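Insecticidal crystal protein Cry35Ab1 (Bacillus thuringiensis, PDB 4JP0) forms one component of a binary insecticidal toxin, with Cry34Ab1 as its partner, that is active on western corn rootworm, probably targeting the larval midgut epithelium. Local coordinates at residues Y57-V69 with I184-K198. Residues are numbered along the deposited sequence; the frame is centred on the assembly and turned at random.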
loop_
_atom_site.group_PDB
_atom_site.type_symbol
_atom_site.label_atom_id
_atom_site.label_comp_id
_atom_site.label_asym_id
_atom_site.label_seq_id
_atom_site.Cartn_x
_atom_site.Cartn_y
_atom_site.Cartn_z
ATOM N N TYR A 57 5.661 -3.479 -16.565
ATOM C CA TYR A 57 4.693 -4.510 -16.292
ATOM C C TYR A 57 5.342 -5.784 -15.799
ATOM O O TYR A 57 6.524 -6.038 -16.101
ATOM C CB TYR A 57 3.972 -4.919 -17.587
ATOM C CG TYR A 57 3.261 -3.797 -18.261
ATOM C CD1 TYR A 57 3.901 -3.023 -19.211
ATOM C CD2 TYR A 57 1.960 -3.479 -17.917
ATOM C CE1 TYR A 57 3.270 -1.994 -19.841
ATOM C CE2 TYR A 57 1.310 -2.440 -18.550
ATOM C CZ TYR A 57 1.975 -1.697 -19.516
ATOM O OH TYR A 57 1.352 -0.644 -20.154
ATOM N N ILE A 58 4.535 -6.596 -15.098
ATOM C CA ILE A 58 4.913 -7.962 -14.738
ATOM C C ILE A 58 3.989 -8.835 -15.580
ATOM O O ILE A 58 2.776 -8.589 -15.635
ATOM C CB ILE A 58 4.641 -8.246 -13.245
ATOM C CG1 ILE A 58 5.484 -7.322 -12.356
ATOM C CG2 ILE A 58 4.944 -9.709 -12.947
ATOM C CD1 ILE A 58 7.016 -7.496 -12.587
ATOM N N ILE A 59 4.532 -9.830 -16.260
ATOM C CA ILE A 59 3.696 -10.709 -17.098
ATOM C C ILE A 59 3.510 -12.050 -16.354
ATOM O O ILE A 59 4.497 -12.816 -16.120
ATOM C CB ILE A 59 4.385 -10.932 -18.452
ATOM C CG1 ILE A 59 4.690 -9.574 -19.126
ATOM C CG2 ILE A 59 3.519 -11.891 -19.324
ATOM C CD1 ILE A 59 5.436 -9.686 -20.520
ATOM N N THR A 60 2.256 -12.342 -16.006
ATOM C CA THR A 60 1.954 -13.440 -15.091
ATOM C C THR A 60 1.242 -14.570 -15.761
ATOM O O THR A 60 0.298 -14.337 -16.516
ATOM C CB THR A 60 1.029 -12.919 -13.991
ATOM O OG1 THR A 60 1.651 -11.778 -13.360
ATOM C CG2 THR A 60 0.808 -13.982 -12.880
ATOM N N SER A 61 1.692 -15.787 -15.500
ATOM C CA SER A 61 1.006 -16.955 -16.063
ATOM C C SER A 61 -0.387 -17.010 -15.402
ATOM O O SER A 61 -0.526 -17.136 -14.166
ATOM C CB SER A 61 1.805 -18.216 -15.762
ATOM O OG SER A 61 1.279 -19.293 -16.508
ATOM N N TYR A 62 -1.426 -16.955 -16.219
ATOM C CA TYR A 62 -2.761 -16.795 -15.645
ATOM C C TYR A 62 -3.341 -18.097 -15.145
ATOM O O TYR A 62 -3.791 -18.910 -15.930
ATOM C CB TYR A 62 -3.703 -16.114 -16.648
ATOM C CG TYR A 62 -5.095 -15.855 -16.097
ATOM C CD1 TYR A 62 -5.314 -14.845 -15.177
ATOM C CD2 TYR A 62 -6.173 -16.641 -16.484
ATOM C CE1 TYR A 62 -6.594 -14.601 -14.673
ATOM C CE2 TYR A 62 -7.431 -16.412 -15.999
ATOM C CZ TYR A 62 -7.645 -15.413 -15.081
ATOM O OH TYR A 62 -8.919 -15.157 -14.620
ATOM N N ALA A 63 -3.290 -18.305 -13.827
ATOM C CA ALA A 63 -3.840 -19.504 -13.196
ATOM C C ALA A 63 -3.199 -20.763 -13.771
ATOM O O ALA A 63 -3.859 -21.815 -13.933
ATOM C CB ALA A 63 -5.339 -19.572 -13.377
ATOM N N ALA A 64 -1.924 -20.632 -14.123
ATOM C CA ALA A 64 -1.127 -21.783 -14.506
ATOM C C ALA A 64 0.261 -21.599 -13.898
ATOM O O ALA A 64 0.644 -20.469 -13.586
ATOM C CB ALA A 64 -1.024 -21.890 -15.990
ATOM N N ASN A 65 1.007 -22.686 -13.758
ATOM C CA ASN A 65 2.360 -22.630 -13.164
ATOM C C ASN A 65 2.395 -21.862 -11.856
ATOM O O ASN A 65 3.352 -21.159 -11.581
ATOM C CB ASN A 65 3.359 -21.993 -14.160
ATOM C CG ASN A 65 3.164 -22.492 -15.584
ATOM O OD1 ASN A 65 2.637 -21.774 -16.442
ATOM N ND2 ASN A 65 3.615 -23.720 -15.845
ATOM N N ASN A 66 1.358 -22.025 -11.037
ATOM C CA ASN A 66 1.294 -21.339 -9.741
ATOM C C ASN A 66 1.400 -19.816 -9.850
ATOM O O ASN A 66 1.872 -19.129 -8.911
ATOM C CB ASN A 66 2.348 -21.928 -8.755
ATOM C CG ASN A 66 1.965 -21.741 -7.302
ATOM O OD1 ASN A 66 0.786 -21.817 -6.934
ATOM N ND2 ASN A 66 2.958 -21.463 -6.466
ATOM N N CYS A 67 0.937 -19.277 -10.983
ATOM C CA CYS A 67 0.953 -17.843 -11.208
ATOM C C CYS A 67 2.370 -17.289 -11.086
ATOM O O CYS A 67 2.561 -16.212 -10.569
ATOM C CB CYS A 67 -0.007 -17.107 -10.256
ATOM S SG CYS A 67 -1.725 -17.526 -10.613
ATOM N N LYS A 68 3.359 -18.070 -11.501
ATOM C CA LYS A 68 4.712 -17.541 -11.641
ATOM C C LYS A 68 4.717 -16.547 -12.836
ATOM O O LYS A 68 3.762 -16.478 -13.626
ATOM C CB LYS A 68 5.698 -18.667 -11.857
ATOM C CG LYS A 68 5.960 -19.524 -10.580
ATOM C CD LYS A 68 6.856 -20.674 -10.943
ATOM C CE LYS A 68 6.878 -21.753 -9.843
ATOM N NZ LYS A 68 7.584 -21.335 -8.621
ATOM N N VAL A 69 5.783 -15.764 -12.961
ATOM C CA VAL A 69 5.830 -14.692 -13.923
ATOM C C VAL A 69 7.007 -14.811 -14.876
ATOM O O VAL A 69 8.012 -15.472 -14.583
ATOM C CB VAL A 69 5.954 -13.319 -13.190
ATOM C CG1 VAL A 69 4.820 -13.170 -12.125
ATOM C CG2 VAL A 69 7.297 -13.201 -12.495
ATOM N N ILE A 184 -0.151 -10.919 -7.118
ATOM C CA ILE A 184 1.179 -11.496 -7.079
ATOM C C ILE A 184 2.049 -10.880 -5.997
ATOM O O ILE A 184 3.012 -11.507 -5.560
ATOM C CB ILE A 184 1.886 -11.427 -8.470
ATOM C CG1 ILE A 184 1.902 -9.984 -8.989
ATOM C CG2 ILE A 184 1.159 -12.354 -9.477
ATOM C CD1 ILE A 184 2.867 -9.769 -10.191
ATOM N N MET A 185 1.719 -9.659 -5.581
ATOM C CA MET A 185 2.490 -8.953 -4.557
ATOM C C MET A 185 1.900 -9.182 -3.164
ATOM O O MET A 185 2.364 -8.585 -2.177
ATOM C CB MET A 185 2.482 -7.452 -4.848
ATOM C CG MET A 185 3.140 -7.102 -6.157
ATOM S SD MET A 185 2.862 -5.396 -6.599
ATOM C CE MET A 185 3.365 -5.440 -8.324
ATOM N N VAL A 186 0.878 -10.016 -3.083
ATOM C CA VAL A 186 0.215 -10.289 -1.817
ATOM C C VAL A 186 0.379 -11.725 -1.380
ATOM O O VAL A 186 0.059 -12.625 -2.134
ATOM C CB VAL A 186 -1.288 -9.994 -1.919
ATOM C CG1 VAL A 186 -2.019 -10.493 -0.655
ATOM C CG2 VAL A 186 -1.500 -8.501 -2.150
ATOM N N ASN A 187 0.890 -11.935 -0.167
ATOM C CA ASN A 187 1.015 -13.278 0.371
ATOM C C ASN A 187 -0.245 -13.553 1.169
ATOM O O ASN A 187 -0.396 -13.043 2.281
ATOM C CB ASN A 187 2.281 -13.404 1.226
ATOM C CG ASN A 187 2.306 -14.678 2.061
ATOM O OD1 ASN A 187 1.910 -15.754 1.558
ATOM N ND2 ASN A 187 2.736 -14.703 3.248
ATOM N N ASP A 188 -1.148 -14.342 0.578
ATOM C CA ASP A 188 -2.456 -14.676 1.164
ATOM C C ASP A 188 -2.477 -16.197 1.312
ATOM O O ASP A 188 -2.866 -16.927 0.394
ATOM C CB ASP A 188 -3.586 -14.189 0.248
ATOM C CG ASP A 188 -4.991 -14.341 0.869
ATOM O OD1 ASP A 188 -5.169 -15.074 1.868
ATOM O OD2 ASP A 188 -5.983 -13.752 0.407
ATOM N N PRO A 189 -2.008 -16.660 2.468
ATOM C CA PRO A 189 -1.838 -18.098 2.739
ATOM C C PRO A 189 -3.137 -18.895 2.812
ATOM O O PRO A 189 -3.097 -20.130 2.824
ATOM C CB PRO A 189 -1.158 -18.109 4.109
ATOM C CG PRO A 189 -1.624 -16.839 4.737
ATOM C CD PRO A 189 -1.557 -15.822 3.596
ATOM N N ASN A 190 -4.270 -18.216 2.859
ATOM C CA ASN A 190 -5.513 -18.956 2.924
ATOM C C ASN A 190 -6.219 -19.209 1.589
ATOM O O ASN A 190 -7.352 -19.654 1.569
ATOM C CB ASN A 190 -6.436 -18.293 3.938
ATOM C CG ASN A 190 -5.956 -18.503 5.346
ATOM O OD1 ASN A 190 -5.583 -19.604 5.696
ATOM N ND2 ASN A 190 -5.945 -17.444 6.161
ATOM N N ILE A 191 -5.558 -18.932 0.473
ATOM C CA ILE A 191 -6.176 -19.186 -0.829
ATOM C C ILE A 191 -5.080 -19.611 -1.776
ATOM O O ILE A 191 -3.986 -19.108 -1.656
ATOM C CB ILE A 191 -6.866 -17.911 -1.365
ATOM C CG1 ILE A 191 -7.688 -18.223 -2.622
ATOM C CG2 ILE A 191 -5.868 -16.826 -1.670
ATOM C CD1 ILE A 191 -8.544 -17.075 -3.036
ATOM N N ASP A 192 -5.350 -20.512 -2.706
ATOM C CA ASP A 192 -4.320 -20.909 -3.651
ATOM C C ASP A 192 -4.106 -19.852 -4.738
ATOM O O ASP A 192 -4.979 -19.097 -5.032
ATOM C CB ASP A 192 -4.584 -22.265 -4.291
ATOM C CG ASP A 192 -5.680 -22.225 -5.269
ATOM O OD1 ASP A 192 -6.810 -22.357 -4.881
ATOM O OD2 ASP A 192 -5.445 -22.063 -6.424
ATOM N N LYS A 193 -2.908 -19.864 -5.304
ATOM C CA LYS A 193 -2.541 -18.792 -6.198
ATOM C C LYS A 193 -3.437 -18.782 -7.434
ATOM O O LYS A 193 -3.811 -17.731 -7.919
ATOM C CB LYS A 193 -1.056 -18.910 -6.570
ATOM C CG LYS A 193 -0.127 -18.191 -5.536
ATOM C CD LYS A 193 1.322 -18.476 -5.751
ATOM C CE LYS A 193 2.178 -17.704 -4.707
ATOM N NZ LYS A 193 2.165 -16.284 -5.044
ATOM N N ASN A 194 -3.764 -19.951 -7.962
ATOM C CA ASN A 194 -4.562 -19.984 -9.187
ATOM C C ASN A 194 -5.959 -19.472 -8.934
ATOM O O ASN A 194 -6.492 -18.720 -9.735
ATOM C CB ASN A 194 -4.553 -21.381 -9.855
ATOM C CG ASN A 194 -3.165 -21.762 -10.381
ATOM O OD1 ASN A 194 -2.320 -20.893 -10.584
ATOM N ND2 ASN A 194 -2.902 -23.074 -10.546
ATOM N N THR A 195 -6.531 -19.830 -7.789
ATOM C CA THR A 195 -7.855 -19.365 -7.460
ATOM C C THR A 195 -7.827 -17.868 -7.155
ATOM O O THR A 195 -8.758 -17.134 -7.494
ATOM C CB THR A 195 -8.404 -20.112 -6.254
ATOM O OG1 THR A 195 -8.416 -21.515 -6.546
ATOM C CG2 THR A 195 -9.878 -19.778 -6.070
ATOM N N GLN A 196 -6.746 -17.443 -6.509
ATOM C CA GLN A 196 -6.501 -16.044 -6.226
ATOM C C GLN A 196 -6.566 -15.134 -7.472
ATOM O O GLN A 196 -7.295 -14.132 -7.516
ATOM C CB GLN A 196 -5.122 -15.907 -5.556
ATOM C CG GLN A 196 -4.843 -14.504 -5.057
ATOM C CD GLN A 196 -3.428 -14.317 -4.582
ATOM O OE1 GLN A 196 -2.491 -14.656 -5.303
ATOM N NE2 GLN A 196 -3.257 -13.769 -3.365
ATOM N N ILE A 197 -5.783 -15.466 -8.483
ATOM C CA ILE A 197 -5.774 -14.624 -9.659
ATOM C C ILE A 197 -7.120 -14.653 -10.432
ATOM O O ILE A 197 -7.441 -13.710 -11.130
ATOM C CB ILE A 197 -4.575 -14.960 -10.580
ATOM C CG1 ILE A 197 -4.260 -13.744 -11.468
ATOM C CG2 ILE A 197 -4.881 -16.208 -11.427
ATOM C CD1 ILE A 197 -2.865 -13.779 -12.069
ATOM N N LYS A 198 -7.869 -15.752 -10.334
ATOM C CA LYS A 198 -9.134 -15.865 -11.037
ATOM C C LYS A 198 -10.265 -15.116 -10.366
ATOM O O LYS A 198 -11.201 -14.671 -11.048
ATOM C CB LYS A 198 -9.525 -17.352 -11.193
ATOM C CG LYS A 198 -8.761 -17.980 -12.305
ATOM C CD LYS A 198 -8.878 -19.501 -12.329
ATOM C CE LYS A 198 -10.208 -19.974 -12.791
ATOM N NZ LYS A 198 -10.469 -21.349 -12.237
HETATM O O HOH W 1 -9.302 -12.724 -12.961
HETATM O O HOH W 2 -0.404 -24.349 -11.174
HETATM O O HOH W 3 -0.573 -21.790 -4.426
HETATM O O HOH W 4 1.225 -15.239 -7.791
#
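Ile197, in the short helix 193-199, pushes its CG2 methyl into the bend of loop 62-67, where Cys67 SG lies 3.5 Å from it and Ala63 N 3.6 Å. Its other branch runs on past the ring of Tyr62: with CG1 anti to the backbone N (chi1 -157°), Ile197 CD1 is carried to within 3.8 Å of Thr60 CG2. That threonine methyl is shared, since Ile184 CG2 packs on it too, the two side chains running antiparallel alongside each other. Two residues earlier on strand 56-61, Ile184 CD1 and Ile58 CG2 are only 3.5 Å apart, closer than methyl groups usually come, so packing is tight here.

Tyr62 crosses Lys198 at about a right angle, its OH 3.7 Å from Lys198 CG. The hydroxyl also meets a water in the ring plane, and this water donates to Ile197 O, linking ring and helix at one edge. On the loop's other flank, the Asn66 amide lies across the aliphatic chain of Lys193, with ND2 3.5 Å from CD, while Asn194 brings OD1 to 3.3 Å from Ala63 C.

Clear polar links between the segments are water-mediated. One water accepts from both Asn66 N and Asn194 ND2; a second joins Asn66 OD1 to Lys193 N; a third joins Cys67 O to Lys193 NZ, which the bend at chi4 (-72°) turns back to it. The helix start is capped by Asp192, the N-cap residue: Thr195 N reaches its OD2 (2.8 Å) from above the carboxylate plane. Together these contacts form an interdomain interface, an apolar centre edged by bridging waters, joining the N-terminal ricin-type beta-trefoil to the Toxin_10 region.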